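Local atomic coordinates of N-alpha-acetyltransferase 38, NatC auxiliary subunit (Saccharomyces cerevisiae, PDB entry 6YGA), a protein that serves as the small auxiliary subunit of the heterotrimeric NatC complex, which acetylates the N termini of nascent proteins beginning with methionine and a hydrophobic or amphipathic residue. Residues L6-L14 against L24-D32; Q34-V42 against G54-V63. All coordinates share one frame; numbering follows the deposited sequence.

Contact 1 of 2, residues L6-L14 against L24-D32; sequences LSDFIGNTL and LVGSLVAVD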
loop_
_atom_site.group_PDB
_atom_site.type_symbol
_atom_site.label_atom_id
_atom_site.label_comp_id
_atom_site.label_asym_id
_atom_site.label_seq_id
_atom_site.Cartn_x
_atom_site.Cartn_y
_atom_site.Cartn_z
ATOM N N LEU C 6 -12.890 -21.943 -36.949
ATOM C CA LEU C 6 -12.867 -21.743 -35.503
ATOM C C LEU C 6 -13.468 -20.399 -35.111
ATOM O O LEU C 6 -14.044 -20.270 -34.024
ATOM C CB LEU C 6 -11.435 -21.853 -34.984
ATOM C CG LEU C 6 -10.786 -23.232 -35.054
ATOM C CD1 LEU C 6 -9.288 -23.104 -34.864
ATOM C CD2 LEU C 6 -11.384 -24.150 -33.999
ATOM N N SER C 7 -13.352 -19.392 -35.984
ATOM C CA SER C 7 -13.924 -18.079 -35.707
ATOM C C SER C 7 -15.424 -18.154 -35.460
ATOM O O SER C 7 -15.968 -17.348 -34.699
ATOM C CB SER C 7 -13.633 -17.129 -36.868
ATOM O OG SER C 7 -14.131 -15.830 -36.608
ATOM N N ASP C 8 -16.108 -19.110 -36.092
ATOM C CA ASP C 8 -17.544 -19.256 -35.873
ATOM C C ASP C 8 -17.850 -19.710 -34.453
ATOM O O ASP C 8 -18.942 -19.446 -33.938
ATOM C CB ASP C 8 -18.130 -20.253 -36.876
ATOM C CG ASP C 8 -17.814 -19.892 -38.315
ATOM O OD1 ASP C 8 -18.224 -18.800 -38.763
ATOM O OD2 ASP C 8 -17.157 -20.702 -39.002
ATOM N N PHE C 9 -16.898 -20.384 -33.804
ATOM C CA PHE C 9 -17.168 -21.025 -32.522
ATOM C C PHE C 9 -17.019 -20.078 -31.337
ATOM O O PHE C 9 -17.718 -20.251 -30.330
ATOM C CB PHE C 9 -16.240 -22.226 -32.334
ATOM C CG PHE C 9 -16.772 -23.500 -32.918
ATOM C CD1 PHE C 9 -16.845 -23.677 -34.289
ATOM C CD2 PHE C 9 -17.191 -24.527 -32.091
ATOM C CE1 PHE C 9 -17.332 -24.858 -34.824
ATOM C CE2 PHE C 9 -17.675 -25.710 -32.616
ATOM C CZ PHE C 9 -17.747 -25.877 -33.985
ATOM N N ILE C 10 -16.119 -19.095 -31.421
ATOM C CA ILE C 10 -15.843 -18.245 -30.269
ATOM C C ILE C 10 -17.104 -17.498 -29.856
ATOM O O ILE C 10 -17.927 -17.102 -30.693
ATOM C CB ILE C 10 -14.687 -17.278 -30.572
ATOM C CG1 ILE C 10 -15.021 -16.403 -31.782
ATOM C CG2 ILE C 10 -13.389 -18.051 -30.792
ATOM C CD1 ILE C 10 -13.893 -15.498 -32.222
ATOM N N GLY C 11 -17.268 -17.321 -28.548
ATOM C CA GLY C 11 -18.462 -16.723 -27.996
ATOM C C GLY C 11 -19.587 -17.693 -27.716
ATOM O O GLY C 11 -20.673 -17.255 -27.313
ATOM N N ASN C 12 -19.367 -18.991 -27.908
ATOM C CA ASN C 12 -20.398 -20.001 -27.728
ATOM C C ASN C 12 -19.993 -20.968 -26.623
ATOM O O ASN C 12 -18.813 -21.304 -26.476
ATOM C CB ASN C 12 -20.659 -20.764 -29.034
ATOM C CG ASN C 12 -21.253 -19.878 -30.119
ATOM O OD1 ASN C 12 -22.452 -19.593 -30.116
ATOM N ND2 ASN C 12 -20.416 -19.445 -31.055
ATOM N N THR C 13 -20.984 -21.406 -25.851
ATOM C CA THR C 13 -20.747 -22.316 -24.740
ATOM C C THR C 13 -20.268 -23.674 -25.244
ATOM O O THR C 13 -20.788 -24.208 -26.227
ATOM C CB THR C 13 -22.030 -22.477 -23.920
ATOM O OG1 THR C 13 -22.475 -21.191 -23.470
ATOM C CG2 THR C 13 -21.801 -23.373 -22.715
ATOM N N LEU C 14 -19.266 -24.229 -24.564
ATOM C CA LEU C 14 -18.698 -25.522 -24.915
ATOM C C LEU C 14 -18.643 -26.420 -23.688
ATOM O O LEU C 14 -18.551 -25.946 -22.553
ATOM C CB LEU C 14 -17.287 -25.380 -25.508
ATOM C CG LEU C 14 -17.175 -24.622 -26.830
ATOM C CD1 LEU C 14 -15.738 -24.594 -27.326
ATOM C CD2 LEU C 14 -18.093 -25.244 -27.869
ATOM N N LEU C 24 -15.972 -29.192 -17.542
ATOM C CA LEU C 24 -16.002 -27.736 -17.597
ATOM C C LEU C 24 -16.990 -27.272 -18.660
ATOM O O LEU C 24 -16.965 -27.761 -19.795
ATOM C CB LEU C 24 -14.611 -27.168 -17.892
ATOM C CG LEU C 24 -13.507 -27.544 -16.903
ATOM C CD1 LEU C 24 -12.201 -26.869 -17.280
ATOM C CD2 LEU C 24 -13.917 -27.173 -15.491
ATOM N N VAL C 25 -17.852 -26.329 -18.289
ATOM C CA VAL C 25 -18.801 -25.699 -19.200
ATOM C C VAL C 25 -18.492 -24.209 -19.216
ATOM O O VAL C 25 -18.548 -23.551 -18.169
ATOM C CB VAL C 25 -20.256 -25.954 -18.777
ATOM C CG1 VAL C 25 -21.221 -25.368 -19.795
ATOM C CG2 VAL C 25 -20.505 -27.442 -18.592
ATOM N N GLY C 26 -18.164 -23.680 -20.392
ATOM C CA GLY C 26 -17.777 -22.285 -20.490
ATOM C C GLY C 26 -17.852 -21.770 -21.908
ATOM O O GLY C 26 -17.946 -22.538 -22.871
ATOM N N SER C 27 -17.810 -20.445 -22.020
ATOM C CA SER C 27 -17.824 -19.761 -23.305
ATOM C C SER C 27 -16.402 -19.641 -23.835
ATOM O O SER C 27 -15.507 -19.168 -23.126
ATOM C CB SER C 27 -18.461 -18.378 -23.160
ATOM O OG SER C 27 -18.638 -17.748 -24.416
ATOM N N LEU C 28 -16.202 -20.053 -25.084
ATOM C CA LEU C 28 -14.871 -20.084 -25.681
ATOM C C LEU C 28 -14.397 -18.667 -25.989
ATOM O O LEU C 28 -15.072 -17.921 -26.707
ATOM C CB LEU C 28 -14.882 -20.936 -26.947
ATOM C CG LEU C 28 -13.523 -21.106 -27.627
ATOM C CD1 LEU C 28 -12.588 -21.926 -26.753
ATOM C CD2 LEU C 28 -13.675 -21.733 -29.002
ATOM N N VAL C 29 -13.230 -18.309 -25.462
ATOM C CA VAL C 29 -12.663 -16.980 -25.641
ATOM C C VAL C 29 -11.558 -16.973 -26.688
ATOM O O VAL C 29 -11.510 -16.083 -27.538
ATOM C CB VAL C 29 -12.148 -16.438 -24.290
ATOM C CG1 VAL C 29 -11.329 -15.177 -24.501
ATOM C CG2 VAL C 29 -13.306 -16.173 -23.353
ATOM N N ALA C 30 -10.659 -17.953 -26.638
ATOM C CA ALA C 30 -9.557 -18.000 -27.588
ATOM C C ALA C 30 -9.055 -19.432 -27.717
ATOM O O ALA C 30 -9.183 -20.238 -26.791
ATOM C CB ALA C 30 -8.414 -17.068 -27.166
ATOM N N VAL C 31 -8.489 -19.731 -28.884
ATOM C CA VAL C 31 -7.827 -21.002 -29.156
ATOM C C VAL C 31 -6.567 -20.703 -29.958
ATOM O O VAL C 31 -6.553 -19.787 -30.786
ATOM C CB VAL C 31 -8.758 -21.988 -29.904
ATOM C CG1 VAL C 31 -9.184 -21.426 -31.255
ATOM C CG2 VAL C 31 -8.092 -23.351 -30.068
ATOM N N ASP C 32 -5.497 -21.450 -29.689
ATOM C CA ASP C 32 -4.223 -21.253 -30.365
ATOM C C ASP C 32 -3.914 -22.446 -31.271
ATOM O O ASP C 32 -4.746 -23.338 -31.471
ATOM C CB ASP C 32 -3.105 -21.005 -29.344
ATOM C CG ASP C 32 -2.857 -22.196 -28.432
ATOM O OD1 ASP C 32 -3.596 -23.198 -28.527
ATOM O OD2 ASP C 32 -1.916 -22.120 -27.612
#

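Contact 2 of 2, residues Q34-V42 against G54-V63; sequences QMNLLLDHV and GLVSVPRRSV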
loop_
_atom_site.group_PDB
_atom_site.type_symbol
_atom_site.label_atom_id
_atom_site.label_comp_id
_atom_site.label_asym_id
_atom_site.label_seq_id
_atom_site.Cartn_x
_atom_site.Cartn_y
_atom_site.Cartn_z
ATOM N N GLN C 34 -1.870 -24.930 -30.873
ATOM C CA GLN C 34 -1.702 -26.196 -30.174
ATOM C C GLN C 34 -2.975 -26.649 -29.463
ATOM O O GLN C 34 -2.906 -27.514 -28.583
ATOM C CB GLN C 34 -0.542 -26.094 -29.183
ATOM C CG GLN C 34 0.772 -25.650 -29.824
ATOM C CD GLN C 34 1.230 -26.580 -30.939
ATOM O OE1 GLN C 34 1.501 -26.145 -32.061
ATOM N NE2 GLN C 34 1.326 -27.867 -30.631
HETATM N N MSE C 35 -4.124 -26.085 -29.828
HETATM C CA MSE C 35 -5.427 -26.429 -29.255
HETATM C C MSE C 35 -5.516 -26.140 -27.756
HETATM O O MSE C 35 -6.286 -26.785 -27.044
HETATM C CB MSE C 35 -5.772 -27.900 -29.524
HETATM C CG MSE C 35 -7.262 -28.149 -29.736
HETATM SE SE MSE C 35 -7.746 -30.033 -29.896
HETATM C CE MSE C 35 -7.561 -30.563 -28.028
ATOM N N ASN C 36 -4.732 -25.178 -27.273
ATOM C CA ASN C 36 -4.956 -24.656 -25.930
ATOM C C ASN C 36 -6.177 -23.747 -25.954
ATOM O O ASN C 36 -6.265 -22.838 -26.785
ATOM C CB ASN C 36 -3.732 -23.887 -25.430
ATOM C CG ASN C 36 -2.461 -24.713 -25.471
ATOM O OD1 ASN C 36 -2.465 -25.897 -25.133
ATOM N ND2 ASN C 36 -1.365 -24.093 -25.896
ATOM N N LEU C 37 -7.128 -23.996 -25.059
ATOM C CA LEU C 37 -8.370 -23.239 -25.027
ATOM C C LEU C 37 -8.395 -22.310 -23.822
ATOM O O LEU C 37 -7.861 -22.638 -22.758
ATOM C CB LEU C 37 -9.587 -24.166 -24.974
ATOM C CG LEU C 37 -9.597 -25.386 -25.892
ATOM C CD1 LEU C 37 -10.693 -26.340 -25.464
ATOM C CD2 LEU C 37 -9.788 -24.967 -27.336
ATOM N N LEU C 38 -9.015 -21.148 -24.001
ATOM C CA LEU C 38 -9.302 -20.225 -22.913
ATOM C C LEU C 38 -10.810 -20.058 -22.826
ATOM O O LEU C 38 -11.452 -19.687 -23.814
ATOM C CB LEU C 38 -8.620 -18.870 -23.128
ATOM C CG LEU C 38 -8.733 -17.846 -21.996
ATOM C CD1 LEU C 38 -8.029 -18.338 -20.740
ATOM C CD2 LEU C 38 -8.179 -16.493 -22.433
ATOM N N LEU C 39 -11.372 -20.344 -21.656
ATOM C CA LEU C 39 -12.814 -20.345 -21.456
ATOM C C LEU C 39 -13.200 -19.356 -20.365
ATOM O O LEU C 39 -12.499 -19.224 -19.356
ATOM C CB LEU C 39 -13.314 -21.745 -21.085
ATOM C CG LEU C 39 -13.085 -22.877 -22.085
ATOM C CD1 LEU C 39 -13.402 -24.218 -21.444
ATOM C CD2 LEU C 39 -13.927 -22.671 -23.330
ATOM N N ASP C 40 -14.321 -18.670 -20.571
ATOM C CA ASP C 40 -14.848 -17.703 -19.621
ATOM C C ASP C 40 -16.158 -18.213 -19.039
ATOM O O ASP C 40 -16.864 -19.018 -19.654
ATOM C CB ASP C 40 -15.074 -16.338 -20.283
ATOM C CG ASP C 40 -15.056 -15.189 -19.285
ATOM O OD1 ASP C 40 -14.882 -15.446 -18.074
ATOM O OD2 ASP C 40 -15.206 -14.024 -19.713
ATOM N N HIS C 41 -16.479 -17.718 -17.841
ATOM C CA HIS C 41 -17.687 -18.107 -17.113
ATOM C C HIS C 41 -17.749 -19.623 -16.927
ATOM O O HIS C 41 -18.798 -20.247 -17.090
ATOM C CB HIS C 41 -18.945 -17.580 -17.810
ATOM C CG HIS C 41 -18.858 -16.135 -18.198
ATOM N ND1 HIS C 41 -18.733 -15.121 -17.272
ATOM C CD2 HIS C 41 -18.877 -15.532 -19.412
ATOM C CE1 HIS C 41 -18.677 -13.958 -17.898
ATOM N NE2 HIS C 41 -18.763 -14.180 -19.197
ATOM N N VAL C 42 -16.608 -20.216 -16.578
ATOM C CA VAL C 42 -16.497 -21.669 -16.510
ATOM C C VAL C 42 -17.275 -22.195 -15.314
ATOM O O VAL C 42 -17.179 -21.661 -14.201
ATOM C CB VAL C 42 -15.022 -22.092 -16.438
ATOM C CG1 VAL C 42 -14.899 -23.553 -16.029
ATOM C CG2 VAL C 42 -14.350 -21.868 -17.772
ATOM N N GLY C 54 -14.725 -18.959 -13.203
ATOM C CA GLY C 54 -14.357 -17.754 -13.935
ATOM C C GLY C 54 -13.606 -18.068 -15.209
ATOM O O GLY C 54 -14.019 -18.923 -15.996
ATOM N N LEU C 55 -12.498 -17.364 -15.423
ATOM C CA LEU C 55 -11.705 -17.506 -16.638
ATOM C C LEU C 55 -10.656 -18.591 -16.429
ATOM O O LEU C 55 -9.785 -18.457 -15.562
ATOM C CB LEU C 55 -11.038 -16.182 -17.007
ATOM C CG LEU C 55 -10.315 -16.133 -18.353
ATOM C CD1 LEU C 55 -11.309 -16.136 -19.508
ATOM C CD2 LEU C 55 -9.395 -14.923 -18.435
ATOM N N VAL C 56 -10.736 -19.658 -17.226
ATOM C CA VAL C 56 -9.842 -20.804 -17.111
ATOM C C VAL C 56 -9.261 -21.124 -18.482
ATOM O O VAL C 56 -9.960 -21.039 -19.499
ATOM C CB VAL C 56 -10.570 -22.041 -16.538
ATOM C CG1 VAL C 56 -9.565 -23.097 -16.102
ATOM C CG2 VAL C 56 -11.482 -21.653 -15.382
ATOM N N SER C 57 -7.983 -21.494 -18.509
ATOM C CA SER C 57 -7.334 -22.016 -19.702
ATOM C C SER C 57 -7.088 -23.506 -19.512
ATOM O O SER C 57 -6.689 -23.941 -18.428
ATOM C CB SER C 57 -6.009 -21.296 -19.985
ATOM O OG SER C 57 -4.972 -21.770 -19.143
ATOM N N VAL C 58 -7.341 -24.287 -20.555
ATOM C CA VAL C 58 -7.167 -25.732 -20.509
ATOM C C VAL C 58 -6.082 -26.122 -21.508
ATOM O O VAL C 58 -6.207 -25.839 -22.703
ATOM C CB VAL C 58 -8.478 -26.489 -20.787
ATOM C CG1 VAL C 58 -9.451 -26.280 -19.639
ATOM C CG2 VAL C 58 -9.118 -26.036 -22.085
ATOM N N PRO C 59 -4.986 -26.733 -21.067
ATOM C CA PRO C 59 -3.940 -27.156 -22.004
ATOM C C PRO C 59 -4.392 -28.340 -22.850
ATOM O O PRO C 59 -5.464 -28.915 -22.655
ATOM C CB PRO C 59 -2.768 -27.534 -21.091
ATOM C CG PRO C 59 -3.067 -26.868 -19.774
ATOM C CD PRO C 59 -4.558 -26.868 -19.665
ATOM N N ARG C 60 -3.534 -28.704 -23.804
ATOM C CA ARG C 60 -3.857 -29.781 -24.737
ATOM C C ARG C 60 -4.046 -31.109 -24.013
ATOM O O ARG C 60 -5.050 -31.802 -24.215
ATOM C CB ARG C 60 -2.756 -29.898 -25.791
ATOM C CG ARG C 60 -2.727 -31.237 -26.504
ATOM C CD ARG C 60 -1.484 -31.392 -27.364
ATOM N NE ARG C 60 -1.447 -32.698 -28.017
ATOM C CZ ARG C 60 -2.087 -32.982 -29.147
ATOM N NH1 ARG C 60 -2.813 -32.051 -29.750
ATOM N NH2 ARG C 60 -2.005 -34.195 -29.673
ATOM N N ARG C 61 -3.082 -31.482 -23.168
ATOM C CA ARG C 61 -3.127 -32.782 -22.505
ATOM C C ARG C 61 -4.369 -32.935 -21.636
ATOM O O ARG C 61 -4.859 -34.053 -21.443
ATOM C CB ARG C 61 -1.866 -32.977 -21.661
ATOM C CG ARG C 61 -1.723 -34.360 -21.045
ATOM C CD ARG C 61 -0.923 -34.313 -19.750
ATOM N NE ARG C 61 -1.681 -33.706 -18.659
ATOM C CZ ARG C 61 -1.251 -33.628 -17.403
ATOM N NH1 ARG C 61 -0.064 -34.119 -17.076
ATOM N NH2 ARG C 61 -2.008 -33.061 -16.473
ATOM N N SER C 62 -4.898 -31.829 -21.116
ATOM C CA SER C 62 -5.972 -31.898 -20.134
ATOM C C SER C 62 -7.342 -32.150 -20.748
ATOM O O SER C 62 -8.248 -32.602 -20.037
ATOM C CB SER C 62 -6.008 -30.605 -19.320
ATOM O OG SER C 62 -4.827 -30.471 -18.548
ATOM N N VAL C 63 -7.520 -31.876 -22.033
ATOM C CA VAL C 63 -8.833 -31.946 -22.662
ATOM C C VAL C 63 -9.098 -33.377 -23.114
ATOM O O VAL C 63 -8.369 -33.920 -23.951
ATOM C CB VAL C 63 -8.933 -30.966 -23.839
ATOM C CG1 VAL C 63 -10.210 -31.198 -24.624
ATOM C CG2 VAL C 63 -8.872 -29.534 -23.330
#

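Contact 1 of 2, residues L6-L14 against L24-D32
The L28 side chain packs against L14, I10 and F9 from its CB to its methyls. Its CB lies 3.8 Å from L14 CD1, and CG stays close to the same methyl. At the tip the two branches part: CD1 remains by L14 CD1, while CD2 also reaches I10 CG2 at 4.1 Å and F9 CB just beyond. CG lies anti to the backbone N (chi1 -177°), beside the carbonyl carbon, and the L28 and L14 side chains meet at a slant. Further along, L6 CD1 touches V31 CG1, these two side chains crossing at about a right angle.

The backbone of L28 is gripped as well. Its O takes the N-H of G11 at 2.9 Å, and its N gives a bond to N12 O. G11 sits in the type II turn F9-N12, where N12 ND2 bonds F9 O at 2.9 Å from above the carbonyl plane. After the turn, L14 and G26 form a hydrogen-bonded antiparallel pair. Beside it, T13 CG2 packs on V25 CG1 at 3.6 Å.

Strand 37-39 pairs along the other edge of 24-32, with a classic beta bulge where V29 and A30 both face L38; helix 70-76 packs on F9 and N12, and the Naa35 chain meets L6, F9 and V31.

Contact 2 of 2, residues Q34-V42 against G54-V63
Four backbone bonds pair L37-L39 with V56-V58 in antiparallel fashion. L37 and V58 exchange two of them, L37 N to V58 O and V58 N to L37 O, the latter at 2.8 Å. L39 and V56 exchange the other two; L39 N to V56 O is 2.7 Å. Between these pairs, L38 faces S57 as a non-hydrogen-bonded pair. Beyond the corner at D40-H41, V42 N bonds G54 O at 3.0 Å.

The apolar contacts divide between the two faces. On the side of L37, L39, V56 and V58, L37 CB comes to 3.5 Å from V58 CG2, and V42 packs at about a right angle across V56, its CB 3.7 Å from V56 CG2. V63 closes this side at the far end, near L37 CD1 and the methyl of selenomethionine M35. On the other side, L38 CD1 rests on S57 CB, while L55 CD1 reaches L38 CG and D40 CB. With CG anti to the backbone N (chi1 -173°) and chi2 near 72°, L55 CD1 comes to 3.3 Å from L39 O.

Polar side chains act at the ends. N36 OD1 takes a weak, bent bond from R60 N at 3.3 Å. D40 OD1 accepts H41 N from above its carboxylate plane, and D40 CG lies over the centre of the H41 ring.

The amides of L37, L39, V56 and V58 thus satisfy one another, while L38 turns its backbone to strand 23-32 and S57 lies in a parallel ladder with the Naa35 chain. The L37, L39, V56, V58 side is wholly apolar; L38 and S57 on the other mix apolar and polar groups, and Y34 of the Naa30 chain packs on both.

Overall arrangement
From the N terminus, the chain passes through the F9-N12 turn into strand 13-18 and reverses into strand 23-32, so contact 1 closes a beta hairpin together with the residues leading into it. Contact 2 opens only after contact 1 has closed: the two are in series, neither nested nor crossed. It encloses strands 42-46 and 49-54 and brings 56-58 back beside 37-39. The contacts join where 24-32 and 37-39 run as neighbours, through V29 N to L38 O and S27 O to D40 N. Together they build much of the curled, strongly bent antiparallel sheet of the Sm-like (LSM) fold, which strands of the Naa35 chain extend at A30-D32 and V56-S57.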